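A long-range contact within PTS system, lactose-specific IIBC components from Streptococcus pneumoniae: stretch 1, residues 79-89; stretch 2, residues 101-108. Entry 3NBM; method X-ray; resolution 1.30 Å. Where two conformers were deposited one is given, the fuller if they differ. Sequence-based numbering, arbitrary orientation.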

# COMPACT_ATOMS: atom_id res chain seq x y z
N ILE A 79 10.26 -5.53 -5.38
CA ILE A 79 9.00 -4.83 -5.00
C ILE A 79 9.38 -3.79 -3.91
O ILE A 79 10.22 -4.08 -3.05
CB ILE A 79 7.92 -5.86 -4.39
CG1 ILE A 79 7.56 -7.00 -5.36
CG2 ILE A 79 6.61 -5.16 -3.94
CD1 ILE A 79 6.77 -8.19 -4.70
N GLN A 80 8.79 -2.60 -3.94
CA GLN A 80 8.98 -1.65 -2.85
C GLN A 80 8.02 -1.98 -1.71
O GLN A 80 6.87 -2.29 -1.97
CB GLN A 80 8.72 -0.22 -3.35
CG GLN A 80 9.71 0.27 -4.37
CD GLN A 80 11.11 0.30 -3.84
OE1 GLN A 80 11.35 0.77 -2.71
NE2 GLN A 80 12.04 -0.24 -4.61
N ILE A 81 8.51 -1.92 -0.48
CA ILE A 81 7.71 -2.22 0.73
C ILE A 81 7.81 -1.04 1.67
O ILE A 81 8.91 -0.57 1.94
CB ILE A 81 8.22 -3.49 1.49
CG1 ILE A 81 8.36 -4.70 0.57
CG2 ILE A 81 7.37 -3.79 2.69
CD1 ILE A 81 7.11 -5.16 -0.09
N VAL A 82 6.68 -0.61 2.23
CA VAL A 82 6.66 0.47 3.21
C VAL A 82 5.74 0.08 4.36
O VAL A 82 4.70 -0.50 4.15
CB VAL A 82 6.26 1.84 2.62
CG1 VAL A 82 7.03 2.15 1.35
CG2 VAL A 82 4.83 1.90 2.37
N ALA A 83 6.19 0.37 5.57
CA ALA A 83 5.37 0.18 6.78
C ALA A 83 4.90 1.51 7.30
O ALA A 83 5.59 2.51 7.15
CB ALA A 83 6.14 -0.55 7.89
N THR A 84 3.73 1.51 7.93
CA THR A 84 3.14 2.72 8.47
C THR A 84 2.89 2.59 9.97
O THR A 84 2.84 1.49 10.55
CB THR A 84 1.80 3.06 7.76
OG1 THR A 84 0.84 2.02 8.00
CG2 THR A 84 2.03 3.26 6.24
N ARG A 85 2.72 3.75 10.58
CA ARG A 85 2.32 3.86 11.98
C ARG A 85 0.96 4.57 12.06
O ARG A 85 0.52 5.18 11.10
CB ARG A 85 3.46 4.54 12.76
CG ARG A 85 4.68 3.66 12.91
CD ARG A 85 5.94 4.43 13.32
NE ARG A 85 7.01 3.51 13.65
CZ ARG A 85 7.75 2.83 12.77
NH1 ARG A 85 7.53 2.96 11.48
NH2 ARG A 85 8.66 1.98 13.21
N GLY A 86 0.29 4.45 13.20
CA GLY A 86 -1.14 4.78 13.31
C GLY A 86 -1.55 6.18 12.90
O GLY A 86 -2.43 6.33 12.09
N MSE A 87 -0.92 7.21 13.45
CA MSE A 87 -1.32 8.58 13.15
C MSE A 87 -1.04 8.93 11.68
O MSE A 87 -1.90 9.51 10.99
CB MSE A 87 -0.65 9.53 14.14
CG MSE A 87 -1.09 9.32 15.59
SE MSE A 87 -2.96 9.75 15.89
CE MSE A 87 -2.75 11.67 15.90
N GLU A 88 0.13 8.56 11.20
CA GLU A 88 0.53 8.68 9.80
C GLU A 88 -0.53 8.07 8.88
O GLU A 88 -1.02 8.70 7.94
CB GLU A 88 1.88 7.96 9.63
CG GLU A 88 2.37 7.76 8.20
CD GLU A 88 3.58 6.84 8.09
OE1 GLU A 88 3.71 5.88 8.91
OE2 GLU A 88 4.39 7.09 7.17
N TYR A 89 -0.86 6.82 9.13
CA TYR A 89 -1.76 6.08 8.28
C TYR A 89 -3.16 6.71 8.26
O TYR A 89 -3.77 6.90 7.20
CB TYR A 89 -1.82 4.63 8.75
CG TYR A 89 -2.70 3.75 7.92
CD1 TYR A 89 -2.18 3.08 6.82
CD2 TYR A 89 -4.05 3.56 8.21
CE1 TYR A 89 -2.95 2.26 6.06
CE2 TYR A 89 -4.84 2.75 7.42
CZ TYR A 89 -4.27 2.09 6.36
OH TYR A 89 -5.02 1.24 5.56
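Stretch 2 (101-108) QFVLEHYQ

The C-terminal segment of this chain illustrates a general principle: a helix end and the residues after it can be held against a strand and the helix that follows it by side-chain packing and a bridging water, without a direct hydrogen bond between the two segments. Stretch 1 runs as a strand from Gln-80 to Ala-83, turns through Thr-84 and Arg-85, and enters a helix at Gly-86. Stretch 2 is the last part of a helix, through Glu-105, after which His-106 leaves helical phi/psi and the chain ends two residues later, at Gln-108. The two run in roughly opposite senses: Phe-102 lies near the strand's end and the following helix, whereas Tyr-107 lies near its start, with the Gln-80 and Tyr-107 CA atoms 7.1 Å apart.

Apolar packing follows the strand's alternation. Gln-80 and Val-82 point toward stretch 2, while Ile-79, Ile-81 and Ala-83 point away. Val-82 meets two aromatic rings, its CG2 lying 3.9 Å from Phe-102 CE2 and its CG1 3.3 Å from His-106 CD2. The Phe-102 ring, with chi1 in t, also receives Thr-84, whose CG2 is 4.1 Å from Phe-102 CZ. At the far end of the contact, Gln-80 CG approaches Tyr-107 CD1 at 3.6 Å.

Polar groups contribute without bonding directly across the contact. Glu-88 OE2 comes within 3.6 Å of Phe-102 CE1, while its OE1 accepts a hydrogen bond from Arg-85 N (2.9 Å), tying the carboxylate to the start of its own helix. Similarly, His-106 ND1 donates to Phe-102 O at 2.8 Å, bracing the imidazole against the helix end as its CD2 meets Val-82.

A water supplies the polar link, donating to Gln-80 OE1 at 2.8 Å and to His-106 O at 2.7 Å. Altogether the contact buries a modest 289 Å², both sides summed.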

# COMPACT_ATOMS: atom_id res chain seq x y z
N GLN A 101 0.31 11.29 -2.97
CA GLN A 101 1.69 11.77 -2.82
C GLN A 101 2.57 10.76 -2.07
O GLN A 101 3.70 10.53 -2.46
CB GLN A 101 1.70 13.11 -2.13
CG GLN A 101 3.02 13.72 -1.98
CD GLN A 101 2.94 14.94 -1.10
OE1 GLN A 101 2.54 14.87 0.10
NE2 GLN A 101 3.29 16.08 -1.68
N PHE A 102 2.02 10.15 -1.05
CA PHE A 102 2.73 9.13 -0.29
C PHE A 102 3.15 7.96 -1.20
O PHE A 102 4.27 7.49 -1.13
CB PHE A 102 1.84 8.63 0.85
CG PHE A 102 2.46 7.56 1.69
CD1 PHE A 102 3.22 7.87 2.80
CD2 PHE A 102 2.25 6.22 1.40
CE1 PHE A 102 3.77 6.87 3.58
CE2 PHE A 102 2.80 5.24 2.19
CZ PHE A 102 3.54 5.58 3.28
N VAL A 103 2.22 7.48 -2.03
CA VAL A 103 2.53 6.39 -2.95
C VAL A 103 3.69 6.78 -3.86
O VAL A 103 4.69 6.07 -3.97
CB VAL A 103 1.29 6.00 -3.77
CG1 VAL A 103 1.69 5.17 -5.00
CG2 VAL A 103 0.27 5.27 -2.89
N LEU A 104 3.58 7.93 -4.51
CA LEU A 104 4.59 8.30 -5.49
C LEU A 104 5.94 8.59 -4.82
O LEU A 104 6.99 8.31 -5.41
CB LEU A 104 4.07 9.44 -6.41
CG LEU A 104 2.96 8.95 -7.37
CD1 LEU A 104 2.17 10.07 -7.98
CD2 LEU A 104 3.56 8.04 -8.46
N GLU A 105 5.93 9.16 -3.61
CA GLU A 105 7.20 9.43 -2.96
C GLU A 105 7.90 8.13 -2.56
O GLU A 105 9.12 8.14 -2.40
CB GLU A 105 7.04 10.42 -1.79
CG GLU A 105 6.79 11.83 -2.27
CD GLU A 105 6.39 12.84 -1.20
OE1 GLU A 105 6.20 12.46 -0.02
OE2 GLU A 105 6.29 14.02 -1.58
N HIS A 106 7.15 7.03 -2.47
CA HIS A 106 7.72 5.72 -2.20
C HIS A 106 7.89 4.83 -3.41
O HIS A 106 8.18 3.64 -3.27
CB HIS A 106 6.88 5.01 -1.14
CG HIS A 106 7.02 5.62 0.20
ND1 HIS A 106 6.25 6.69 0.61
CD2 HIS A 106 7.90 5.38 1.20
CE1 HIS A 106 6.63 7.04 1.83
NE2 HIS A 106 7.62 6.26 2.21
N TYR A 107 7.78 5.42 -4.60
CA TYR A 107 8.07 4.71 -5.81
C TYR A 107 8.70 5.66 -6.82
O TYR A 107 8.13 6.01 -7.84
CB TYR A 107 6.81 4.05 -6.38
CG TYR A 107 7.20 2.91 -7.28
CD1 TYR A 107 7.43 1.65 -6.75
CD2 TYR A 107 7.44 3.10 -8.63
CE1 TYR A 107 7.84 0.60 -7.52
CE2 TYR A 107 7.85 2.03 -9.43
CZ TYR A 107 8.06 0.79 -8.87
OH TYR A 107 8.49 -0.26 -9.65
N GLN A 108 9.89 6.12 -6.50
CA GLN A 108 10.61 7.00 -7.40
C GLN A 108 11.48 6.20 -8.35
O GLN A 108 11.44 6.50 -9.54
CB GLN A 108 11.43 8.01 -6.58
CG GLN A 108 10.54 9.07 -5.92
CD GLN A 108 9.85 9.97 -6.96
OE1 GLN A 108 10.52 10.72 -7.71
NE2 GLN A 108 8.53 9.89 -7.03
OXT GLN A 108 12.15 5.26 -7.94
O HOH W 1 9.77 2.62 -1.32